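PDB 2UVF: exopolygalacturonase from Yersinia enterocolitica, which hydrolyses the polygalacturonate backbone of pectin from the chain end as a family 28 glycoside hydrolase, probably releasing digalacturonic acid. Local coordinates for residues His97-Asp102 with Asn484-Asp489; His108-Gln113 with Ala453-Met458; Lys525-Asp530 with Asn557-Asn562. One frame throughout, in Å; residues are numbered along the deposited sequence.

Contact 1: His97-Asp102 with Asn484-Asp489; sequences HFYVND and NNAMRD. With NI (nickel (II) ion), chain J; SO4 (sulfate ion), chain E.
With CG anti to the backbone N (chi1 175°), F98 carries its ring from helix 92-100 to strand 476-490. R488 also starts anti to its backbone N, but its chain bends at chi3, so that one face of the guanidinium is turned to OD1 of N101. The far end of the F98 ring, CE1, CZ and CE2, does the apolar work. CE1 of F98 is pressed to 3.3 Å from CB of R488, a tight fit, while CE2 of F98 lies 3.7 Å from CB of A486. In the plane of the ring, its edge meets the backbone between M487 and R488. V457 of the adjoining strand also touches F98, and Y99, which packs a ring face against F98, sends its hydroxyl to H108. Further out the contact turns polar. OD1 of N101 stands 2.8 Å from NH1 of R488, but the two planes are 87° apart and the angle is too poor for a hydrogen bond. D489 lies over the opposite face, a long charge pairing. NH2 of R488 hydrogen-bonds two sulfate oxygens, at 3.0 Å to O1 and 3.2 Å to O3. Nearby, NE2 of H97 binds the nickel at 2.1 Å, along with two waters. The chemistry thus runs from buried carbon to a partly exposed cation whose charge is probably balanced by D489 and the sulfate, an ion probably brought by the crystallisation liquor.

Contact 2: His108-Gln113 with Ala453-Met458; sequences HKIVMQ and AENNVM
A direct hydrogen bond joins the loop to the strand: NE2 of Q113 donates to OE2 of E454 at 3.0 Å, with an N-H...O angle of 151°. The extended Q113 chain presents its amide almost at a right angle to the carboxylate, so OE2 of E454 is met from above its plane. That carboxylate is buried and well supplied: W425 bonds the same oxygen and R483 forms a salt bridge to the other, while Q113 NE2 also reaches the W57 carbonyl. Such company would tend to keep E454 ionised. Van der Waals packing centres on I110 and N455. I110 holds CG1 in the crowded position between its backbone N and carbonyl carbon (chi1 67°), which lays CD1 3.3 Å from the backbone O of N455. Its other branch, CG2, lies 3.7 Å from the O of N456, and CD1 comes more loosely to CG2 of V457. The N455 side chain lies between V111 and Q113, with V111 CG2 against its amide. N455 itself is in the left-handed backbone region and touches N428 and N484 of adjacent coils, an arrangement typical of the asparagine-lined turn of a right-handed parallel beta-helix.

Contact 3: Lys525-Asp530 with Asn557-Asn562; sequences KNVTVD and NNVQLN
The carbonyl O of V529 has two grips on it: N of N562 donates a hydrogen bond at 2.8 Å that is almost straight (172°) and nearly along the C=O axis, and CA of L561 adds a CA-H...O contact at 3.4 Å. Backward along the parallel strands, V529 N bonds Q560 O at 2.9 Å and Q560 N bonds V527 O. The bond from V527 N to N558 O is weak; next to it both chains turn a corner at the left-handed residues N526 and N558. At the corner N of N526 still bonds O of N557, and side chains add to it. ND2 of N558 donates to OD1 of N526 at 3.0 Å from above the carbonyl plane, and N526 passes its own ND2 on to N484 in the preceding coil. OD1 of N558 receives NE2 of Q560 at 2.8 Å. On the inner face V529 and L561 run side by side, CG2 of V529 to CD2 of L561 at 3.5 Å, and V494 packs against both. On the outer face ND2 of N562 donates a hydrogen bond to OD1 of D530 at 3.0 Å (168°), from above the carboxylate plane, while OD1 of N562 is bonded to the T583 hydroxyl. T528 turns its hydroxyl to H108 and Q107. The corner asparagines N484, N526 and N558 are thus linked by side-chain hydrogen bonds from coil to coil, and N562 may ease the charge of D530, whose side chain is about 3 Å from a sulfate ion, an anionic neighbour that might raise its pKa.

In the fold
Contact 2 is buried, whereas contacts 1 and 3 are only partly so. Contacts 1 and 2 both set the fibronectin type III-like region against the catalytic beta-helix, and contact 2 nests inside the chain loop that contact 1 closes. Contact 3 lies wholly within the helix, between successive coils. Strands 448-459, 476-490 and 518-532 are consecutive neighbours, so the three contacts follow one another along the same wall. Backbone pairing dominates contact 3, side-chain packing against a loop dominates contact 2, and contact 1 mixes an aromatic ring packed on the strand with charge at the rim. T528 ties contact 3 to contact 2 through H108, and the sulfate lies beside both R488 and D530.

Contact 1: His97-Asp102 with Asn484-Asp489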
ATOM      1  N   HIS A  97      11.618  16.938  -4.483  1.00 23.44           N
ATOM      2  CA  HIS A  97      12.132  17.695  -3.368  1.00 23.57           C
ATOM      3  C   HIS A  97      13.089  16.846  -2.542  1.00 24.01           C
ATOM      4  O   HIS A  97      14.057  17.359  -1.965  1.00 23.24           O
ATOM      5  CB  HIS A  97      10.990  18.265  -2.532  1.00 24.65           C
ATOM      6  CG  HIS A  97      11.455  18.858  -1.245  1.00 25.12           C
ATOM      7  ND1 HIS A  97      11.433  18.157  -0.058  1.00 24.57           N
ATOM      8  CD2 HIS A  97      12.030  20.049  -0.972  1.00 25.52           C
ATOM      9  CE1 HIS A  97      11.941  18.912   0.900  1.00 26.78           C
ATOM     10  NE2 HIS A  97      12.324  20.061   0.372  1.00 27.13           N
ATOM     11  N   PHE A  98      12.856  15.536  -2.544  1.00 24.63           N
ATOM     12  CA  PHE A  98      13.695  14.593  -1.795  1.00 26.36           C
ATOM     13  C   PHE A  98      15.158  14.767  -2.214  1.00 27.39           C
ATOM     14  O   PHE A  98      16.042  14.719  -1.391  1.00 27.21           O
ATOM     15  CB  PHE A  98      13.198  13.162  -2.020  1.00 25.62           C
ATOM     16  CG  PHE A  98      14.052  12.096  -1.386  1.00 28.25           C
ATOM     17  CD1 PHE A  98      13.784  11.649  -0.086  1.00 26.11           C
ATOM     18  CD2 PHE A  98      15.099  11.500  -2.103  1.00 25.86           C
ATOM     19  CE1 PHE A  98      14.553  10.650   0.490  1.00 27.76           C
ATOM     20  CE2 PHE A  98      15.869  10.504  -1.524  1.00 27.70           C
ATOM     21  CZ  PHE A  98      15.594  10.070  -0.224  1.00 26.95           C
ATOM     22  N   TYR A  99      15.399  14.973  -3.508  1.00 29.11           N
ATOM     23  CA  TYR A  99      16.759  15.142  -4.004  1.00 30.76           C
ATOM     24  C   TYR A  99      17.331  16.559  -3.858  1.00 32.58           C
ATOM     25  O   TYR A  99      18.534  16.721  -4.043  1.00 32.76           O
ATOM     26  CB  TYR A  99      16.861  14.680  -5.451  1.00 29.86           C
ATOM     27  CG  TYR A  99      16.481  13.232  -5.647  1.00 28.92           C
ATOM     28  CD1 TYR A  99      17.383  12.205  -5.365  1.00 26.48           C
ATOM     29  CD2 TYR A  99      15.219  12.886  -6.117  1.00 26.65           C
ATOM     30  CE1 TYR A  99      17.036  10.881  -5.559  1.00 24.40           C
ATOM     31  CE2 TYR A  99      14.862  11.562  -6.290  1.00 25.99           C
ATOM     32  CZ  TYR A  99      15.783  10.570  -6.024  1.00 25.96           C
ATOM     33  OH  TYR A  99      15.431   9.256  -6.204  1.00 28.33           O
ATOM     34  N   VAL A 100      16.498  17.564  -3.530  1.00 35.08           N
ATOM     35  CA  VAL A 100      16.953  18.953  -3.313  1.00 37.35           C
ATOM     36  C   VAL A 100      18.072  19.062  -2.293  1.00 39.93           C
ATOM     37  O   VAL A 100      18.950  19.914  -2.418  1.00 40.50           O
ATOM     38  CB  VAL A 100      15.812  19.838  -2.878  1.00 37.94           C
ATOM     39  N   ASN A 101      18.007  18.214  -1.267  1.00 43.04           N
ATOM     40  CA  ASN A 101      19.033  18.100  -0.221  1.00 45.73           C
ATOM     41  C   ASN A 101      20.318  17.397  -0.689  1.00 46.46           C
ATOM     42  O   ASN A 101      21.380  17.553  -0.075  1.00 47.35           O
ATOM     43  CB  ASN A 101      18.452  17.327   0.979  1.00 46.43           C
ATOM     44  CG  ASN A 101      17.869  18.243   2.047  1.00 49.88           C
ATOM     45  OD1 ASN A 101      17.525  17.786   3.138  1.00 53.00           O
ATOM     46  ND2 ASN A 101      17.767  19.549   1.744  1.00 52.26           N
ATOM     47  N   ASP A 102      20.273  16.692  -1.806  1.00 46.83           N
ATOM     48  CA  ASP A 102      21.241  15.647  -2.069  1.00 47.15           C
ATOM     49  C   ASP A 102      22.428  16.145  -2.876  1.00 47.95           C
ATOM     50  O   ASP A 102      22.598  15.836  -4.023  1.00 48.07           O
ATOM     51  CB  ASP A 102      20.550  14.419  -2.688  1.00 46.68           C
ATOM     52  CG  ASP A 102      21.470  13.274  -2.900  1.00 44.24           C
ATOM     53  OD1 ASP A 102      22.393  13.148  -2.177  1.00 42.60           O
ATOM     54  OD2 ASP A 102      21.297  12.509  -3.800  1.00 43.22           O
ATOM     55  N   ASN A 484      16.168  -0.157  -6.390  1.00 27.72           N
ATOM     56  CA  ASN A 484      16.034   1.143  -7.022  1.00 27.14           C
ATOM     57  C   ASN A 484      15.146   2.065  -6.195  1.00 26.73           C
ATOM     58  O   ASN A 484      14.254   2.723  -6.710  1.00 26.59           O
ATOM     59  CB  ASN A 484      15.488   0.992  -8.430  1.00 27.39           C
ATOM     60  CG  ASN A 484      16.425   0.241  -9.334  1.00 26.89           C
ATOM     61  OD1 ASN A 484      17.624   0.152  -9.067  1.00 25.26           O
ATOM     62  ND2 ASN A 484      15.884  -0.307 -10.414  1.00 27.22           N
ATOM     63  N   ASN A 485      15.416   2.086  -4.896  1.00 25.97           N
ATOM     64  CA  ASN A 485      14.681   2.909  -3.942  1.00 25.27           C
ATOM     65  C   ASN A 485      15.654   3.788  -3.211  1.00 24.77           C
ATOM     66  O   ASN A 485      16.751   3.348  -2.865  1.00 24.52           O
ATOM     67  CB  ASN A 485      13.964   2.029  -2.905  1.00 24.42           C
ATOM     68  CG  ASN A 485      12.907   1.155  -3.512  1.00 23.66           C
ATOM     69  OD1 ASN A 485      12.815  -0.037  -3.209  1.00 27.92           O
ATOM     70  ND2 ASN A 485      12.104   1.722  -4.369  1.00 17.69           N
ATOM     71  N   ALA A 486      15.229   5.021  -2.935  1.00 24.30           N
ATOM     72  CA  ALA A 486      16.029   5.943  -2.151  1.00 23.74           C
ATOM     73  C   ALA A 486      15.334   6.324  -0.863  1.00 23.30           C
ATOM     74  O   ALA A 486      14.140   6.586  -0.848  1.00 22.57           O
ATOM     75  CB  ALA A 486      16.392   7.192  -2.973  1.00 23.28           C
ATOM     76  N   MET A 487      16.099   6.386   0.225  1.00 23.42           N
ATOM     77  CA  MET A 487      15.498   6.583   1.536  1.00 23.83           C
ATOM     78  C   MET A 487      16.290   7.540   2.411  1.00 23.61           C
ATOM     79  O   MET A 487      17.511   7.563   2.360  1.00 23.60           O
ATOM     80  CB  MET A 487      15.327   5.244   2.247  1.00 23.82           C
ATOM     81  CG  MET A 487      14.813   4.115   1.342  1.00 23.24           C
ATOM     82  SD  MET A 487      14.067   2.742   2.258  1.00 27.12           S
ATOM     83  CE  MET A 487      15.423   1.709   2.702  1.00 25.79           C
ATOM     84  N   ARG A 488      15.583   8.338   3.207  1.00 23.50           N
ATOM     85  CA  ARG A 488      16.246   9.371   4.010  1.00 24.88           C
ATOM     86  C   ARG A 488      15.547   9.517   5.352  1.00 23.96           C
ATOM     87  O   ARG A 488      14.323   9.597   5.410  1.00 24.13           O
ATOM     88  CB  ARG A 488      16.287  10.714   3.249  1.00 24.82           C
ATOM     89  CG  ARG A 488      16.664  11.925   4.081  1.00 26.41           C
ATOM     90  CD  ARG A 488      17.140  13.111   3.266  1.00 26.83           C
ATOM     91  NE  ARG A 488      18.191  13.807   4.027  1.00 35.49           N
ATOM     92  CZ  ARG A 488      17.997  14.938   4.704  1.00 37.98           C
ATOM     93  NH1 ARG A 488      16.806  15.530   4.672  1.00 40.23           N
ATOM     94  NH2 ARG A 488      18.983  15.482   5.403  1.00 36.15           N
ATOM     95  N   ASP A 489      16.326   9.551   6.426  1.00 24.34           N
ATOM     96  CA  ASP A 489      15.784   9.808   7.756  1.00 24.41           C
ATOM     97  C   ASP A 489      14.777   8.742   8.207  1.00 24.99           C
ATOM     98  O   ASP A 489      13.781   9.053   8.860  1.00 25.25           O
ATOM     99  CB  ASP A 489      15.165  11.210   7.828  1.00 24.87           C
ATOM    100  CG  ASP A 489      16.193  12.320   7.739  1.00 24.82           C
ATOM    101  OD1 ASP A 489      17.392  12.063   7.882  1.00 28.61           O
ATOM    102  OD2 ASP A 489      15.806  13.478   7.544  1.00 28.13           O
TER
HETATM  103 NI    NI J1613      13.217  21.695   1.377  1.00 32.95          NI
HETATM  104  S   SO4 E1608      22.646  14.953   5.455  1.00 63.09           S
HETATM  105  O1  SO4 E1608      21.762  15.244   4.317  1.00 62.55           O
HETATM  106  O2  SO4 E1608      23.459  16.143   5.723  1.00 63.14           O
HETATM  107  O3  SO4 E1608      21.845  14.638   6.643  1.00 62.52           O
HETATM  108  O4  SO4 E1608      23.532  13.829   5.128  1.00 61.53           O
HETATM  109  O   HOH W   1      11.654  21.679   3.006  1.00 21.70           O
HETATM  110  O   HOH W   2      14.699  20.157   2.244  1.00 25.68           O

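Contact 2: His108-Gln113 with Ala453-Met458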
ATOM      1  N   HIS A 108      20.217   7.173  -4.688  1.00 31.10           N
ATOM      2  CA  HIS A 108      19.788   6.525  -5.924  1.00 30.89           C
ATOM      3  C   HIS A 108      18.692   7.354  -6.586  1.00 31.10           C
ATOM      4  O   HIS A 108      17.659   7.640  -5.981  1.00 31.23           O
ATOM      5  CB  HIS A 108      19.261   5.093  -5.666  1.00 30.16           C
ATOM      6  CG  HIS A 108      18.869   4.377  -6.924  1.00 29.00           C
ATOM      7  ND1 HIS A 108      19.771   3.662  -7.685  1.00 27.48           N
ATOM      8  CD2 HIS A 108      17.687   4.312  -7.583  1.00 25.61           C
ATOM      9  CE1 HIS A 108      19.158   3.180  -8.753  1.00 27.37           C
ATOM     10  NE2 HIS A 108      17.895   3.561  -8.714  1.00 25.39           N
ATOM     11  N   LYS A 109      18.925   7.745  -7.833  1.00 32.34           N
ATOM     12  CA  LYS A 109      17.930   8.485  -8.610  1.00 32.75           C
ATOM     13  C   LYS A 109      16.955   7.530  -9.295  1.00 32.13           C
ATOM     14  O   LYS A 109      17.320   6.776 -10.188  1.00 32.57           O
ATOM     15  CB  LYS A 109      18.595   9.414  -9.641  1.00 33.91           C
ATOM     16  CG  LYS A 109      19.620  10.417  -9.057  1.00 35.41           C
ATOM     17  CD  LYS A 109      20.664  10.771 -10.145  1.00 39.70           C
ATOM     18  CE  LYS A 109      21.877  11.537  -9.594  1.00 39.57           C
ATOM     19  NZ  LYS A 109      22.877  10.635  -8.939  1.00 39.58           N
ATOM     20  N   ILE A 110      15.698   7.586  -8.874  1.00 31.95           N
ATOM     21  CA  ILE A 110      14.656   6.737  -9.432  1.00 30.63           C
ATOM     22  C   ILE A 110      14.219   7.233 -10.814  1.00 30.87           C
ATOM     23  O   ILE A 110      14.445   8.382 -11.169  1.00 30.83           O
ATOM     24  CB  ILE A 110      13.460   6.588  -8.447  1.00 30.86           C
ATOM     25  CG1 ILE A 110      12.711   7.912  -8.261  1.00 29.93           C
ATOM     26  CG2 ILE A 110      13.949   6.046  -7.092  1.00 29.93           C
ATOM     27  CD1 ILE A 110      11.313   7.769  -7.668  1.00 29.63           C
ATOM     28  N   VAL A 111      13.602   6.349 -11.589  1.00 30.99           N
ATOM     29  CA  VAL A 111      13.040   6.710 -12.880  1.00 30.81           C
ATOM     30  C   VAL A 111      11.517   6.557 -12.853  1.00 31.21           C
ATOM     31  O   VAL A 111      10.976   5.768 -12.072  1.00 30.92           O
ATOM     32  CB  VAL A 111      13.698   5.888 -14.030  1.00 31.22           C
ATOM     33  CG1 VAL A 111      15.202   6.260 -14.173  1.00 29.62           C
ATOM     34  CG2 VAL A 111      13.512   4.355 -13.825  1.00 30.97           C
ATOM     35  N   MET A 112      10.820   7.336 -13.676  1.00 31.80           N
ATOM     36  CA  MET A 112       9.360   7.192 -13.818  1.00 32.46           C
ATOM     37  C   MET A 112       8.993   6.017 -14.734  1.00 32.87           C
ATOM     38  O   MET A 112       9.720   5.710 -15.683  1.00 33.35           O
ATOM     39  CB  MET A 112       8.708   8.497 -14.284  1.00 32.44           C
ATOM     40  CG  MET A 112       8.927   9.697 -13.338  1.00 31.76           C
ATOM     41  SD  MET A 112       8.058   9.611 -11.724  1.00 32.15           S
ATOM     42  CE  MET A 112       9.338   8.968 -10.669  1.00 30.25           C
ATOM     43  N   GLN A 113       7.874   5.356 -14.418  1.00 33.10           N
ATOM     44  CA  GLN A 113       7.399   4.148 -15.118  1.00 32.17           C
ATOM     45  C   GLN A 113       5.915   4.303 -15.483  1.00 33.14           C
ATOM     46  O   GLN A 113       5.242   3.336 -15.815  1.00 33.42           O
ATOM     47  CB  GLN A 113       7.574   2.919 -14.236  1.00 32.04           C
ATOM     48  CG  GLN A 113       9.016   2.547 -13.921  1.00 30.62           C
ATOM     49  CD  GLN A 113       9.119   1.432 -12.910  1.00 31.27           C
ATOM     50  OE1 GLN A 113       9.637   1.615 -11.807  1.00 27.77           O
ATOM     51  NE2 GLN A 113       8.630   0.262 -13.279  1.00 28.36           N
ATOM     52  N   ALA A 453       9.122  -4.010  -5.371  1.00 28.37           N
ATOM     53  CA  ALA A 453       9.059  -2.603  -4.953  1.00 27.34           C
ATOM     54  C   ALA A 453      10.261  -1.796  -5.513  1.00 26.77           C
ATOM     55  O   ALA A 453      11.385  -1.882  -5.006  1.00 25.50           O
ATOM     56  CB  ALA A 453       8.977  -2.503  -3.412  1.00 26.71           C
ATOM     57  N   GLU A 454      10.009  -1.012  -6.563  1.00 26.78           N
ATOM     58  CA  GLU A 454      11.087  -0.296  -7.262  1.00 26.74           C
ATOM     59  C   GLU A 454      10.738   1.147  -7.506  1.00 26.12           C
ATOM     60  O   GLU A 454       9.590   1.485  -7.720  1.00 26.27           O
ATOM     61  CB  GLU A 454      11.427  -0.969  -8.603  1.00 26.99           C
ATOM     62  CG  GLU A 454      10.218  -1.207  -9.523  1.00 26.15           C
ATOM     63  CD  GLU A 454      10.613  -1.761 -10.868  1.00 28.21           C
ATOM     64  OE1 GLU A 454      11.829  -1.967 -11.083  1.00 33.30           O
ATOM     65  OE2 GLU A 454       9.711  -1.995 -11.710  1.00 26.47           O
ATOM     66  N   ASN A 455      11.761   1.987  -7.504  1.00 26.56           N
ATOM     67  CA  ASN A 455      11.657   3.371  -7.971  1.00 25.73           C
ATOM     68  C   ASN A 455      10.702   4.159  -7.079  1.00 25.56           C
ATOM     69  O   ASN A 455       9.805   4.863  -7.562  1.00 25.30           O
ATOM     70  CB  ASN A 455      11.292   3.447  -9.475  1.00 26.05           C
ATOM     71  CG  ASN A 455      12.432   2.972 -10.399  1.00 26.00           C
ATOM     72  OD1 ASN A 455      12.313   1.966 -11.122  1.00 23.65           O
ATOM     73  ND2 ASN A 455      13.523   3.705 -10.397  1.00 23.71           N
ATOM     74  N   ASN A 456      10.940   4.024  -5.769  1.00 24.74           N
ATOM     75  CA  ASN A 456      10.161   4.632  -4.722  1.00 24.35           C
ATOM     76  C   ASN A 456      11.111   5.493  -3.897  1.00 24.56           C
ATOM     77  O   ASN A 456      12.321   5.251  -3.841  1.00 24.11           O
ATOM     78  CB  ASN A 456       9.501   3.577  -3.783  1.00 24.01           C
ATOM     79  CG  ASN A 456       8.497   2.663  -4.485  1.00 21.77           C
ATOM     80  OD1 ASN A 456       7.389   3.067  -4.827  1.00 20.98           O
ATOM     81  ND2 ASN A 456       8.873   1.413  -4.665  1.00 20.98           N
ATOM     82  N   VAL A 457      10.546   6.487  -3.233  1.00 24.62           N
ATOM     83  CA  VAL A 457      11.294   7.324  -2.299  1.00 25.08           C
ATOM     84  C   VAL A 457      10.632   7.242  -0.909  1.00 25.01           C
ATOM     85  O   VAL A 457       9.407   7.288  -0.804  1.00 24.52           O
ATOM     86  CB  VAL A 457      11.393   8.796  -2.840  1.00 25.12           C
ATOM     87  CG1 VAL A 457      11.490   9.784  -1.738  1.00 25.67           C
ATOM     88  CG2 VAL A 457      12.591   8.917  -3.763  1.00 25.47           C
ATOM     89  N   MET A 458      11.447   7.088   0.138  1.00 24.60           N
ATOM     90  CA  MET A 458      10.946   7.046   1.514  1.00 23.90           C
ATOM     91  C   MET A 458      11.617   8.133   2.349  1.00 24.16           C
ATOM     92  O   MET A 458      12.845   8.218   2.387  1.00 24.25           O
ATOM     93  CB  MET A 458      11.232   5.691   2.163  1.00 23.28           C
ATOM     94  CG  MET A 458      10.541   4.513   1.545  1.00 23.20           C
ATOM     95  SD  MET A 458      11.219   4.028  -0.057  1.00 25.75           S
ATOM     96  CE  MET A 458      10.361   2.476  -0.209  1.00 22.12           C
TER

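Contact 3: Lys525-Asp530 with Asn557-Asn562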
ATOM      1  N   LYS A 525      18.757  -4.538  -3.628  1.00 34.75           N
ATOM      2  CA  LYS A 525      19.668  -4.105  -4.692  1.00 34.28           C
ATOM      3  C   LYS A 525      19.483  -2.625  -5.010  1.00 33.15           C
ATOM      4  O   LYS A 525      18.346  -2.141  -5.042  1.00 32.74           O
ATOM      5  CB  LYS A 525      19.401  -4.910  -5.966  1.00 34.74           C
ATOM      6  CG  LYS A 525      20.587  -4.967  -6.910  1.00 37.73           C
ATOM      7  CD  LYS A 525      20.406  -6.026  -8.004  1.00 41.23           C
ATOM      8  CE  LYS A 525      20.205  -7.434  -7.421  1.00 43.15           C
ATOM      9  NZ  LYS A 525      20.601  -8.545  -8.363  1.00 44.88           N
ATOM     10  N   ASN A 526      20.595  -1.918  -5.243  1.00 31.63           N
ATOM     11  CA  ASN A 526      20.569  -0.518  -5.708  1.00 30.15           C
ATOM     12  C   ASN A 526      19.731   0.369  -4.781  1.00 29.07           C
ATOM     13  O   ASN A 526      18.803   1.019  -5.235  1.00 28.87           O
ATOM     14  CB  ASN A 526      19.999  -0.414  -7.135  1.00 29.76           C
ATOM     15  CG  ASN A 526      20.723  -1.294  -8.150  1.00 29.00           C
ATOM     16  OD1 ASN A 526      21.832  -1.757  -7.920  1.00 26.87           O
ATOM     17  ND2 ASN A 526      20.085  -1.511  -9.292  1.00 29.13           N
ATOM     18  N   VAL A 527      20.066   0.361  -3.491  1.00 28.57           N
ATOM     19  CA  VAL A 527      19.305   1.047  -2.443  1.00 27.22           C
ATOM     20  C   VAL A 527      20.266   1.912  -1.633  1.00 27.74           C
ATOM     21  O   VAL A 527      21.325   1.460  -1.218  1.00 27.24           O
ATOM     22  CB  VAL A 527      18.554   0.044  -1.502  1.00 27.26           C
ATOM     23  CG1 VAL A 527      18.116   0.708  -0.176  1.00 24.19           C
ATOM     24  CG2 VAL A 527      17.368  -0.613  -2.222  1.00 23.99           C
ATOM     25  N   THR A 528      19.880   3.162  -1.429  1.00 27.62           N
ATOM     26  CA  THR A 528      20.667   4.110  -0.669  1.00 28.23           C
ATOM     27  C   THR A 528      19.816   4.614   0.484  1.00 28.50           C
ATOM     28  O   THR A 528      18.646   4.946   0.298  1.00 28.79           O
ATOM     29  CB  THR A 528      21.099   5.295  -1.551  1.00 28.04           C
ATOM     30  OG1 THR A 528      19.946   5.797  -2.255  1.00 28.75           O
ATOM     31  CG2 THR A 528      22.155   4.849  -2.564  1.00 26.54           C
ATOM     32  N   VAL A 529      20.397   4.630   1.671  1.00 28.33           N
ATOM     33  CA  VAL A 529      19.785   5.251   2.823  1.00 28.89           C
ATOM     34  C   VAL A 529      20.754   6.275   3.388  1.00 29.25           C
ATOM     35  O   VAL A 529      21.908   5.949   3.676  1.00 29.34           O
ATOM     36  CB  VAL A 529      19.474   4.239   3.977  1.00 28.66           C
ATOM     37  CG1 VAL A 529      18.775   4.954   5.145  1.00 27.09           C
ATOM     38  CG2 VAL A 529      18.653   3.066   3.496  1.00 28.77           C
ATOM     39  N   ASP A 530      20.267   7.502   3.558  1.00 29.77           N
ATOM     40  CA  ASP A 530      20.970   8.521   4.331  1.00 29.77           C
ATOM     41  C   ASP A 530      20.220   8.769   5.634  1.00 30.23           C
ATOM     42  O   ASP A 530      19.116   9.305   5.626  1.00 29.19           O
ATOM     43  CB  ASP A 530      21.093   9.818   3.543  1.00 29.22           C
ATOM     44  CG  ASP A 530      21.953  10.868   4.248  1.00 29.74           C
ATOM     45  OD1 ASP A 530      22.682  10.576   5.229  1.00 28.40           O
ATOM     46  OD2 ASP A 530      21.891  12.020   3.803  1.00 30.23           O
ATOM     47  N   ASN A 557      22.947  -6.589  -2.904  1.00 40.87           N
ATOM     48  CA  ASN A 557      23.887  -6.033  -3.891  1.00 40.52           C
ATOM     49  C   ASN A 557      23.806  -4.510  -4.076  1.00 39.04           C
ATOM     50  O   ASN A 557      22.726  -3.954  -4.269  1.00 38.43           O
ATOM     51  CB  ASN A 557      23.706  -6.726  -5.253  1.00 41.42           C
ATOM     52  CG  ASN A 557      24.560  -7.988  -5.394  1.00 45.02           C
ATOM     53  OD1 ASN A 557      25.799  -7.909  -5.496  1.00 48.31           O
ATOM     54  ND2 ASN A 557      23.904  -9.161  -5.411  1.00 47.04           N
ATOM     55  N   ASN A 558      24.962  -3.849  -4.026  1.00 37.31           N
ATOM     56  CA  ASN A 558      25.075  -2.414  -4.326  1.00 35.74           C
ATOM     57  C   ASN A 558      24.163  -1.497  -3.483  1.00 34.08           C
ATOM     58  O   ASN A 558      23.267  -0.829  -3.999  1.00 34.06           O
ATOM     59  CB  ASN A 558      24.911  -2.165  -5.841  1.00 35.42           C
ATOM     60  CG  ASN A 558      25.085  -0.694  -6.226  1.00 35.53           C
ATOM     61  OD1 ASN A 558      25.831   0.041  -5.580  1.00 36.84           O
ATOM     62  ND2 ASN A 558      24.394  -0.264  -7.290  1.00 34.15           N
ATOM     63  N   VAL A 559      24.425  -1.446  -2.184  1.00 33.05           N
ATOM     64  CA  VAL A 559      23.611  -0.662  -1.243  1.00 30.50           C
ATOM     65  C   VAL A 559      24.547   0.281  -0.486  1.00 31.11           C
ATOM     66  O   VAL A 559      25.629  -0.125  -0.100  1.00 31.10           O
ATOM     67  CB  VAL A 559      22.849  -1.614  -0.245  1.00 30.55           C
ATOM     68  CG1 VAL A 559      22.191  -0.847   0.912  1.00 26.42           C
ATOM     69  CG2 VAL A 559      21.825  -2.494  -0.976  1.00 26.07           C
ATOM     70  N   GLN A 560      24.132   1.531  -0.264  1.00 30.88           N
ATOM     71  CA  GLN A 560      24.949   2.499   0.484  1.00 30.29           C
ATOM     72  C   GLN A 560      24.166   3.062   1.663  1.00 30.00           C
ATOM     73  O   GLN A 560      23.067   3.588   1.497  1.00 29.63           O
ATOM     74  CB  GLN A 560      25.429   3.655  -0.414  1.00 30.05           C
ATOM     75  CG  GLN A 560      26.427   3.287  -1.504  1.00 29.09           C
ATOM     76  CD  GLN A 560      25.796   2.762  -2.777  1.00 29.39           C
ATOM     77  OE1 GLN A 560      24.878   3.369  -3.334  1.00 29.40           O
ATOM     78  NE2 GLN A 560      26.308   1.630  -3.270  1.00 28.45           N
ATOM     79  N   LEU A 561      24.759   2.973   2.844  1.00 29.42           N
ATOM     80  CA  LEU A 561      24.107   3.345   4.074  1.00 29.41           C
ATOM     81  C   LEU A 561      24.928   4.402   4.810  1.00 29.70           C
ATOM     82  O   LEU A 561      26.039   4.118   5.293  1.00 30.10           O
ATOM     83  CB  LEU A 561      23.907   2.104   4.965  1.00 28.86           C
ATOM     84  CG  LEU A 561      23.052   0.964   4.427  1.00 28.58           C
ATOM     85  CD1 LEU A 561      22.939  -0.165   5.398  1.00 29.46           C
ATOM     86  CD2 LEU A 561      21.710   1.487   4.147  1.00 30.68           C
ATOM     87  N   ASN A 562      24.398   5.621   4.891  1.00 29.23           N
ATOM     88  CA  ASN A 562      25.082   6.653   5.633  1.00 28.47           C
ATOM     89  C   ASN A 562      24.381   6.966   6.947  1.00 28.77           C
ATOM     90  O   ASN A 562      23.150   7.128   6.980  1.00 28.04           O
ATOM     91  CB  ASN A 562      25.213   7.917   4.785  1.00 28.93           C
ATOM     92  CG  ASN A 562      26.102   8.941   5.427  1.00 27.51           C
ATOM     93  OD1 ASN A 562      27.310   8.756   5.530  1.00 25.80           O
ATOM     94  ND2 ASN A 562      25.512  10.019   5.883  1.00 27.33           N
TER